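Local coordinates for protein beta-fructofuranosidase (Arabidopsis thaliana, PDB 2OXB) that hydrolyses sucrose and 1-kestose, and more weakly neokestose and levan, in the cell wall, releasing terminal beta-fructofuranosyl units, at residues Asp19-Met24 with Ile46-Ser51; Gly272-Ser277 with Ile311-Arg316; Val483-Gly488 with Cys494-Val499. The protein carries 1 engineered substitution. All coordinates share one frame; numbering follows the deposited sequence.

Contact 1 (Asp19-Met24 with Ile46-Ser51); sequences DPNGPM and IVWAHS. With FRU (beta-D-fructofuranose), chain B.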
loop_
_atom_site.group_PDB
_atom_site.type_symbol
_atom_site.label_atom_id
_atom_site.label_comp_id
_atom_site.label_asym_id
_atom_site.label_seq_id
_atom_site.Cartn_x
_atom_site.Cartn_y
_atom_site.Cartn_z
ATOM N N ASP A 19 2.925 -11.339 1.165
ATOM C CA ASP A 19 3.131 -10.526 -0.025
ATOM C C ASP A 19 2.123 -10.759 -1.158
ATOM O O ASP A 19 1.564 -11.850 -1.313
ATOM C CB ASP A 19 4.540 -10.774 -0.594
ATOM C CG ASP A 19 5.632 -10.105 0.204
ATOM O OD1 ASP A 19 5.537 -10.067 1.449
ATOM O OD2 ASP A 19 6.602 -9.632 -0.426
ATOM N N PRO A 20 1.865 -9.705 -1.952
ATOM C CA PRO A 20 0.956 -9.715 -3.105
ATOM C C PRO A 20 1.867 -10.113 -4.268
ATOM O O PRO A 20 2.928 -9.500 -4.464
ATOM C CB PRO A 20 0.508 -8.254 -3.224
ATOM C CG PRO A 20 0.863 -7.641 -1.873
ATOM C CD PRO A 20 2.147 -8.318 -1.541
ATOM N N ASN A 21 1.475 -11.125 -5.034
ATOM C CA ASN A 21 2.317 -11.583 -6.141
ATOM C C ASN A 21 1.642 -11.545 -7.517
ATOM O O ASN A 21 0.436 -11.773 -7.648
ATOM C CB ASN A 21 2.807 -13.010 -5.856
ATOM C CG ASN A 21 3.617 -13.112 -4.559
ATOM O OD1 ASN A 21 3.701 -14.168 -3.951
ATOM N ND2 ASN A 21 4.238 -12.009 -4.155
ATOM N N GLY A 22 2.444 -11.237 -8.534
ATOM C CA GLY A 22 1.996 -11.194 -9.924
ATOM C C GLY A 22 0.639 -10.610 -10.285
ATOM O O GLY A 22 -0.182 -11.290 -10.904
ATOM N N PRO A 23 0.377 -9.347 -9.935
ATOM C CA PRO A 23 -0.905 -8.730 -10.253
ATOM C C PRO A 23 -0.950 -8.260 -11.708
ATOM O O PRO A 23 -0.062 -7.534 -12.165
ATOM C CB PRO A 23 -0.958 -7.574 -9.273
ATOM C CG PRO A 23 0.457 -7.108 -9.266
ATOM C CD PRO A 23 1.236 -8.413 -9.185
ATOM N N MET A 24 -1.961 -8.695 -12.450
ATOM C CA MET A 24 -2.093 -8.250 -13.829
ATOM C C MET A 24 -3.482 -8.512 -14.376
ATOM O O MET A 24 -4.396 -8.924 -13.660
ATOM C CB MET A 24 -1.056 -8.921 -14.737
ATOM C CG MET A 24 -1.408 -10.332 -15.155
ATOM S SD MET A 24 -1.474 -11.360 -13.727
ATOM C CE MET A 24 -0.590 -12.805 -14.314
ATOM N N ILE A 46 4.842 -21.262 2.559
ATOM C CA ILE A 46 4.354 -20.256 1.632
ATOM C C ILE A 46 4.226 -20.770 0.201
ATOM O O ILE A 46 5.141 -21.401 -0.338
ATOM C CB ILE A 46 5.256 -18.999 1.656
ATOM C CG1 ILE A 46 5.068 -18.259 2.978
ATOM C CG2 ILE A 46 4.908 -18.078 0.501
ATOM C CD1 ILE A 46 3.621 -17.840 3.235
ATOM N N VAL A 47 3.066 -20.491 -0.393
ATOM C CA VAL A 47 2.737 -20.886 -1.761
ATOM C C VAL A 47 2.046 -19.716 -2.457
ATOM O O VAL A 47 1.627 -18.756 -1.808
ATOM C CB VAL A 47 1.750 -22.081 -1.784
ATOM C CG1 VAL A 47 1.559 -22.576 -3.213
ATOM C CG2 VAL A 47 2.252 -23.200 -0.882
ATOM N N TRP A 48 1.914 -19.804 -3.776
ATOM C CA TRP A 48 1.242 -18.764 -4.542
ATOM C C TRP A 48 -0.247 -19.064 -4.710
ATOM O O TRP A 48 -0.664 -19.580 -5.744
ATOM C CB TRP A 48 1.909 -18.604 -5.916
ATOM C CG TRP A 48 3.180 -17.780 -5.880
ATOM C CD1 TRP A 48 4.221 -17.909 -4.996
ATOM C CD2 TRP A 48 3.532 -16.697 -6.750
ATOM N NE1 TRP A 48 5.195 -16.969 -5.260
ATOM C CE2 TRP A 48 4.799 -16.213 -6.332
ATOM C CE3 TRP A 48 2.904 -16.085 -7.842
ATOM C CZ2 TRP A 48 5.444 -15.146 -6.974
ATOM C CZ3 TRP A 48 3.551 -15.022 -8.478
ATOM C CH2 TRP A 48 4.803 -14.568 -8.042
ATOM N N ALA A 49 -1.038 -18.752 -3.679
ATOM C CA ALA A 49 -2.479 -18.962 -3.735
ATOM C C ALA A 49 -2.997 -18.067 -4.844
ATOM O O ALA A 49 -2.422 -17.006 -5.112
ATOM C CB ALA A 49 -3.123 -18.593 -2.426
ATOM N N HIS A 50 -4.085 -18.495 -5.482
ATOM C CA HIS A 50 -4.668 -17.757 -6.600
ATOM C C HIS A 50 -6.110 -17.329 -6.382
ATOM O O HIS A 50 -6.820 -17.894 -5.556
ATOM C CB HIS A 50 -4.589 -18.608 -7.870
ATOM C CG HIS A 50 -4.721 -17.830 -9.139
ATOM N ND1 HIS A 50 -4.620 -16.454 -9.186
ATOM C CD2 HIS A 50 -4.877 -18.236 -10.420
ATOM C CE1 HIS A 50 -4.704 -16.050 -10.441
ATOM N NE2 HIS A 50 -4.860 -17.113 -11.210
ATOM N N SER A 51 -6.519 -16.317 -7.139
ATOM C CA SER A 51 -7.869 -15.761 -7.113
ATOM C C SER A 51 -7.958 -14.883 -8.367
ATOM O O SER A 51 -6.929 -14.490 -8.912
ATOM C CB SER A 51 -8.086 -14.916 -5.850
ATOM O OG SER A 51 -8.030 -15.714 -4.672
HETATM C C1 FRU B . 8.272 -9.484 2.601
HETATM C C2 FRU B . 9.090 -10.775 2.471
HETATM C C3 FRU B . 9.754 -10.877 1.084
HETATM C C4 FRU B . 9.786 -12.353 0.812
HETATM C C5 FRU B . 8.529 -12.823 1.544
HETATM C C6 FRU B . 8.709 -14.121 2.305
HETATM O O1 FRU B . 9.102 -8.337 2.563
HETATM O O2 FRU B . 10.103 -11.071 3.501
HETATM O O3 FRU B . 11.070 -10.333 1.041
HETATM O O4 FRU B . 9.714 -12.641 -0.588
HETATM O O5 FRU B . 8.171 -11.831 2.495
HETATM O O6 FRU B . 8.825 -15.173 1.363
#
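The side-chain oxygen of Asn-21 rests over one face of the Trp-48 indole, OD1 standing 3.3 Å from CE2, and in that position it also accepts a hydrogen bond from Gln-35 NE2. This makes the amide a second-shell group, since OE1 of the same glutamine meets the bound sugar. Behind it the methylene packs on the six-membered ring: CB lies 3.3 Å from its centroid and almost straight above it, a CH-pi contact. CG is anti to the carbonyl carbon (chi1 -59°), which lays the carboxamide along the indole toward its five-membered ring, with the amide and ring planes 31° apart. The indole N-H takes no part in this stacking. It is directed to Trp-78 O instead, and that bond helps to fix the rotation of the ring beneath the amide. Asparagine suits the place because one short side chain supplies both a C-H for the aromatic face and an acceptor for Gln-35. Next to it, Gly-22 brings its backbone N to 3.9 Å from Trp-48 CZ3; with no side chain it can follow the ring closely and take a positive phi of 40°. Both strands belong to the first blade of the five-bladed beta-propeller of glycosyl hydrolase family 32, and strand 29-36 runs between them. Segment 19-24 carries most of the family's WMNDPNG motif, whose aspartate, here Asp-19, is the active-site residue. Its OD1 lies 3.8 Å from C2, the anomeric carbon, of the fructose unit of the bound sucrose, while OD2 is hydrogen-bonded to Ser-79 OG. Ser-79 and Gln-35 also bond to the fructose, as does the engineered Gln-199.

Contact 2 (Gly272-Ser277 with Ile311-Arg316); sequences GKYYAS and IQTIPR. With FRU (beta-D-fructofuranose), chain B.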
loop_
_atom_site.group_PDB
_atom_site.type_symbol
_atom_site.label_atom_id
_atom_site.label_comp_id
_atom_site.label_asym_id
_atom_site.label_seq_id
_atom_site.Cartn_x
_atom_site.Cartn_y
_atom_site.Cartn_z
ATOM N N GLY A 272 1.507 4.182 7.750
ATOM C CA GLY A 272 0.926 3.350 8.794
ATOM C C GLY A 272 1.281 1.894 8.561
ATOM O O GLY A 272 2.410 1.605 8.199
ATOM N N LYS A 273 0.343 0.972 8.741
ATOM C CA LYS A 273 0.666 -0.431 8.540
ATOM C C LYS A 273 0.601 -0.848 7.076
ATOM O O LYS A 273 -0.421 -1.349 6.604
ATOM C CB LYS A 273 -0.266 -1.325 9.363
ATOM C CG LYS A 273 0.273 -2.736 9.596
ATOM C CD LYS A 273 1.442 -2.736 10.581
ATOM C CE LYS A 273 0.980 -2.838 12.034
ATOM N NZ LYS A 273 0.301 -4.143 12.371
ATOM N N TYR A 274 1.703 -0.669 6.357
ATOM C CA TYR A 274 1.735 -1.037 4.954
ATOM C C TYR A 274 2.995 -1.819 4.633
ATOM O O TYR A 274 4.037 -1.572 5.230
ATOM C CB TYR A 274 1.716 0.224 4.105
ATOM C CG TYR A 274 0.902 0.118 2.845
ATOM C CD1 TYR A 274 -0.428 -0.286 2.899
ATOM C CD2 TYR A 274 1.432 0.495 1.611
ATOM C CE1 TYR A 274 -1.223 -0.310 1.770
ATOM C CE2 TYR A 274 0.640 0.475 0.458
ATOM C CZ TYR A 274 -0.698 0.072 0.556
ATOM O OH TYR A 274 -1.533 0.085 -0.542
ATOM N N TYR A 275 2.919 -2.753 3.686
ATOM C CA TYR A 275 4.118 -3.498 3.319
ATOM C C TYR A 275 4.007 -4.401 2.100
ATOM O O TYR A 275 2.923 -4.779 1.681
ATOM C CB TYR A 275 4.602 -4.319 4.506
ATOM C CG TYR A 275 6.066 -4.666 4.440
ATOM C CD1 TYR A 275 7.043 -3.655 4.319
ATOM C CD2 TYR A 275 6.492 -5.997 4.565
ATOM C CE1 TYR A 275 8.404 -3.967 4.332
ATOM C CE2 TYR A 275 7.845 -6.317 4.582
ATOM C CZ TYR A 275 8.795 -5.301 4.470
ATOM O OH TYR A 275 10.125 -5.629 4.537
ATOM N N ALA A 276 5.162 -4.740 1.540
ATOM C CA ALA A 276 5.245 -5.609 0.379
ATOM C C ALA A 276 4.468 -5.062 -0.817
ATOM O O ALA A 276 4.180 -5.802 -1.762
ATOM C CB ALA A 276 4.746 -6.994 0.747
ATOM N N SER A 277 4.159 -3.763 -0.790
ATOM C CA SER A 277 3.394 -3.126 -1.871
ATOM C C SER A 277 3.955 -3.355 -3.284
ATOM O O SER A 277 5.158 -3.514 -3.472
ATOM C CB SER A 277 3.243 -1.612 -1.604
ATOM O OG SER A 277 4.488 -0.917 -1.677
ATOM N N ILE A 311 -4.469 -9.379 5.589
ATOM C CA ILE A 311 -5.532 -8.895 4.720
ATOM C C ILE A 311 -4.833 -8.158 3.582
ATOM O O ILE A 311 -3.637 -7.873 3.660
ATOM C CB ILE A 311 -6.481 -7.902 5.431
ATOM C CG1 ILE A 311 -5.772 -6.570 5.658
ATOM C CG2 ILE A 311 -6.969 -8.496 6.722
ATOM C CD1 ILE A 311 -6.639 -5.500 6.226
ATOM N N GLN A 312 -5.574 -7.851 2.525
ATOM C CA GLN A 312 -5.005 -7.130 1.398
ATOM C C GLN A 312 -5.749 -5.809 1.323
ATOM O O GLN A 312 -6.979 -5.784 1.290
ATOM C CB GLN A 312 -5.213 -7.918 0.108
ATOM C CG GLN A 312 -4.232 -7.561 -0.980
ATOM C CD GLN A 312 -2.845 -8.169 -0.750
ATOM O OE1 GLN A 312 -1.865 -7.771 -1.387
ATOM N NE2 GLN A 312 -2.765 -9.151 0.150
ATOM N N THR A 313 -5.009 -4.709 1.328
ATOM C CA THR A 313 -5.636 -3.409 1.243
ATOM C C THR A 313 -6.296 -3.229 -0.120
ATOM O O THR A 313 -5.856 -3.803 -1.125
ATOM C CB THR A 313 -4.614 -2.299 1.423
ATOM O OG1 THR A 313 -3.593 -2.436 0.426
ATOM C CG2 THR A 313 -4.006 -2.375 2.795
ATOM N N ILE A 314 -7.343 -2.413 -0.152
ATOM C CA ILE A 314 -8.051 -2.161 -1.391
ATOM C C ILE A 314 -7.094 -1.645 -2.447
ATOM O O ILE A 314 -6.297 -0.739 -2.196
ATOM C CB ILE A 314 -9.180 -1.120 -1.218
ATOM C CG1 ILE A 314 -9.891 -0.925 -2.553
ATOM C CG2 ILE A 314 -8.596 0.211 -0.748
ATOM C CD1 ILE A 314 -10.816 0.255 -2.567
ATOM N N PRO A 315 -7.164 -2.224 -3.650
ATOM C CA PRO A 315 -6.288 -1.797 -4.738
ATOM C C PRO A 315 -6.386 -0.287 -4.879
ATOM O O PRO A 315 -7.470 0.249 -4.965
ATOM C CB PRO A 315 -6.853 -2.549 -5.939
ATOM C CG PRO A 315 -7.335 -3.839 -5.318
ATOM C CD PRO A 315 -8.049 -3.322 -4.084
ATOM N N ARG A 316 -5.254 0.401 -4.859
ATOM C CA ARG A 316 -5.269 1.851 -4.991
ATOM C C ARG A 316 -4.856 2.235 -6.399
ATOM O O ARG A 316 -4.269 1.438 -7.131
ATOM C CB ARG A 316 -4.303 2.515 -3.975
ATOM C CG ARG A 316 -4.762 2.556 -2.489
ATOM C CD ARG A 316 -3.604 2.214 -1.535
ATOM N NE ARG A 316 -3.793 2.523 -0.099
ATOM C CZ ARG A 316 -4.837 2.161 0.652
ATOM N NH1 ARG A 316 -5.851 1.470 0.128
ATOM N NH2 ARG A 316 -4.845 2.460 1.947
HETATM C C1 FRU B . 8.272 -9.484 2.601
HETATM C C2 FRU B . 9.090 -10.775 2.471
HETATM C C3 FRU B . 9.754 -10.877 1.084
HETATM C C4 FRU B . 9.786 -12.353 0.812
HETATM C C5 FRU B . 8.529 -12.823 1.544
HETATM C C6 FRU B . 8.709 -14.121 2.305
HETATM O O1 FRU B . 9.102 -8.337 2.563
HETATM O O2 FRU B . 10.103 -11.071 3.501
HETATM O O3 FRU B . 11.070 -10.333 1.041
HETATM O O4 FRU B . 9.714 -12.641 -0.588
HETATM O O5 FRU B . 8.171 -11.831 2.495
HETATM O O6 FRU B . 8.825 -15.173 1.363
#
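One face of the Arg-316 guanidinium looks onto the Tyr-274 ring, whose CE1 lies over it, while Ile-314 CG2 sits at the guanidinium edge, in its plane. The two flat groups are 25° from parallel and the two side chains run past one another head to tail, leaving the phenol oxygen beside the aliphatic part of the arginine, 3.1 Å from CD. These segments are loops feeding strands 278-282 and 316-320 of the last propeller blade, on the side where the C-terminal beta-sandwich packs against it. Thr-313 also packs on the tyrosine: its CG2 methyl is 3.6 Å from CE1, and its hydroxyl is hydrogen-bonded to Gly-292 O. A beta-branched threonine fits here because it offers a methyl to the ring and a hydroxyl to the backbone. Arginine serves a wider span. Its chain bends at chi2 (138°), bringing NH1 back to Ile-314 O at 3.2 Å, in the carbonyl plane and on a lone pair, although the acceptor is tilted from the guanidinium plane. NH1 also forms a salt bridge to Glu-485 of the sandwich, which probably offsets this buried charge across the domain boundary. Tyr-275, the next residue, turns the other way, to the sucrose site. Its hydroxyl is hydrogen-bonded to Leu-234 O and to OE1 of the engineered Gln-199, and its ring approaches the fructose obliquely, with CE2 3.1 Å from the sugar O1.

Contact 3 (Val483-Gly488 with Cys494-Val499); sequences VVESFG and CITSRV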
loop_
_atom_site.group_PDB
_atom_site.type_symbol
_atom_site.label_atom_id
_atom_site.label_comp_id
_atom_site.label_asym_id
_atom_site.label_seq_id
_atom_site.Cartn_x
_atom_site.Cartn_y
_atom_site.Cartn_z
ATOM N N VAL A 483 -9.830 -3.583 9.909
ATOM C CA VAL A 483 -9.020 -2.685 9.101
ATOM C C VAL A 483 -9.677 -1.360 8.748
ATOM O O VAL A 483 -10.844 -1.303 8.352
ATOM C CB VAL A 483 -8.577 -3.350 7.793
ATOM C CG1 VAL A 483 -9.786 -3.849 7.033
ATOM C CG2 VAL A 483 -7.804 -2.354 6.951
ATOM N N VAL A 484 -8.897 -0.295 8.874
ATOM C CA VAL A 484 -9.365 1.046 8.582
ATOM C C VAL A 484 -8.316 1.795 7.794
ATOM O O VAL A 484 -7.176 1.922 8.233
ATOM C CB VAL A 484 -9.641 1.807 9.872
ATOM C CG1 VAL A 484 -11.017 1.446 10.408
ATOM C CG2 VAL A 484 -8.582 1.463 10.890
ATOM N N GLU A 485 -8.707 2.288 6.627
ATOM C CA GLU A 485 -7.786 3.026 5.776
ATOM C C GLU A 485 -8.140 4.501 5.751
ATOM O O GLU A 485 -9.282 4.878 5.453
ATOM C CB GLU A 485 -7.821 2.463 4.364
ATOM C CG GLU A 485 -7.372 1.025 4.304
ATOM C CD GLU A 485 -7.544 0.427 2.935
ATOM O OE1 GLU A 485 -8.698 0.368 2.472
ATOM O OE2 GLU A 485 -6.532 0.020 2.330
ATOM N N SER A 486 -7.155 5.335 6.065
ATOM C CA SER A 486 -7.366 6.773 6.093
ATOM C C SER A 486 -6.822 7.457 4.840
ATOM O O SER A 486 -5.778 7.073 4.306
ATOM C CB SER A 486 -6.713 7.372 7.343
ATOM O OG SER A 486 -7.048 6.622 8.499
ATOM N N PHE A 487 -7.540 8.478 4.378
ATOM C CA PHE A 487 -7.142 9.232 3.187
ATOM C C PHE A 487 -7.378 10.734 3.380
ATOM O O PHE A 487 -8.453 11.150 3.790
ATOM C CB PHE A 487 -7.923 8.713 1.968
ATOM C CG PHE A 487 -7.611 7.288 1.605
ATOM C CD1 PHE A 487 -6.645 6.994 0.654
ATOM C CD2 PHE A 487 -8.282 6.239 2.220
ATOM C CE1 PHE A 487 -6.351 5.659 0.311
ATOM C CE2 PHE A 487 -8.002 4.904 1.893
ATOM C CZ PHE A 487 -7.037 4.613 0.938
ATOM N N GLY A 488 -6.361 11.537 3.095
ATOM C CA GLY A 488 -6.496 12.968 3.269
ATOM C C GLY A 488 -6.124 13.721 2.018
ATOM O O GLY A 488 -5.246 13.306 1.273
ATOM N N CYS A 494 -2.064 8.873 3.027
ATOM C CA CYS A 494 -2.620 7.554 3.267
ATOM C C CYS A 494 -2.079 6.851 4.514
ATOM O O CYS A 494 -1.008 6.247 4.477
ATOM C CB CYS A 494 -2.373 6.699 2.032
ATOM S SG CYS A 494 -2.722 7.582 0.494
ATOM N N ILE A 495 -2.837 6.936 5.611
ATOM C CA ILE A 495 -2.487 6.303 6.888
ATOM C C ILE A 495 -3.486 5.183 7.237
ATOM O O ILE A 495 -4.621 5.446 7.650
ATOM C CB ILE A 495 -2.501 7.310 8.057
ATOM C CG1 ILE A 495 -1.500 8.436 7.809
ATOM C CG2 ILE A 495 -2.162 6.587 9.358
ATOM C CD1 ILE A 495 -1.508 9.499 8.891
ATOM N N THR A 496 -3.041 3.939 7.090
ATOM C CA THR A 496 -3.867 2.765 7.353
ATOM C C THR A 496 -3.468 2.102 8.677
ATOM O O THR A 496 -2.325 2.212 9.118
ATOM C CB THR A 496 -3.720 1.756 6.178
ATOM O OG1 THR A 496 -4.857 0.887 6.127
ATOM C CG2 THR A 496 -2.459 0.925 6.347
ATOM N N SER A 497 -4.412 1.415 9.310
ATOM C CA SER A 497 -4.135 0.751 10.582
ATOM C C SER A 497 -4.998 -0.492 10.816
ATOM O O SER A 497 -5.837 -0.839 9.986
ATOM C CB SER A 497 -4.319 1.745 11.728
ATOM O OG SER A 497 -5.128 2.829 11.322
ATOM N N ARG A 498 -4.781 -1.155 11.949
ATOM C CA ARG A 498 -5.523 -2.364 12.301
ATOM C C ARG A 498 -6.021 -2.252 13.740
ATOM O O ARG A 498 -5.223 -2.082 14.668
ATOM C CB ARG A 498 -4.613 -3.584 12.169
ATOM C CG ARG A 498 -3.680 -3.510 10.972
ATOM C CD ARG A 498 -4.385 -3.810 9.669
ATOM N NE ARG A 498 -4.176 -5.197 9.265
ATOM C CZ ARG A 498 -4.822 -6.237 9.780
ATOM N NH1 ARG A 498 -5.735 -6.058 10.720
ATOM N NH2 ARG A 498 -4.536 -7.461 9.360
ATOM N N VAL A 499 -7.338 -2.339 13.913
ATOM C CA VAL A 499 -7.976 -2.239 15.223
ATOM C C VAL A 499 -8.715 -3.531 15.585
ATOM O O VAL A 499 -9.181 -4.265 14.710
ATOM C CB VAL A 499 -8.949 -1.002 15.285
ATOM C CG1 VAL A 499 -10.012 -1.092 14.200
ATOM C CG2 VAL A 499 -9.598 -0.908 16.664
#
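Val-484 O takes two donors from consecutive residues of the partner strand, one from backbone and one from a side chain. Ser-497 N reaches it at 3.0 Å, nearly along the C=O axis, whereas Thr-496 OG1 comes from above the carbonyl plane at 3.3 Å. The threonine hydroxyl gets there because it lies opposite its own main-chain nitrogen (chi1 -157°), and it then passes beside Glu-485 CG. Glu-485 and Thr-496 are a non-hydrogen-bonded antiparallel pair whose side chains run alongside each other toward the propeller. Strands 483-488 and 494-498 form a beta hairpin at the margin of one sheet of the C-terminal beta-sandwich, their axes 4.6 Å apart. On the same face, Cys-494 SG lies 4.9 Å from the centroid of the Phe-487 ring, an oblique sulfur-aromatic contact. The other face turns to the second sheet of the sandwich. There Val-484 CG2 packs 3.7 Å from Ser-497 OG, whose polar partner is Gln-447 OE1, and 4.4 Å from Val-499 CG1. Small serines suit this face, where Ser-486 and Ser-497 touch Ser-445 of strand 439-446. The Thr-496 hydroxyl, though buried, finds an acceptor within the hairpin, and the doubled donation to Val-484 O would probably polarise that carbonyl.

How the contacts relate
From the N terminus, contact 1 comes first, closing 21 residues within the first propeller blade. Contact 2 follows, enclosing 33 residues around the first half of the last blade, and contact 3 shuts a short hairpin in the C-terminal sandwich. The three are in series; none nests in or crosses another. Contacts 1 and 2 meet where the ring of blades closes: Pro-20 packs on Gln-312 and Ala-276, and both contacts border the same fructose. Contact 2 joins contact 3 across the domain interface, with Lys-273 N probably hydrogen-bonded to Thr-496 O. Contacts 1 and 3 stay about 11 Å apart at their nearest atoms, with contact 2 touching each.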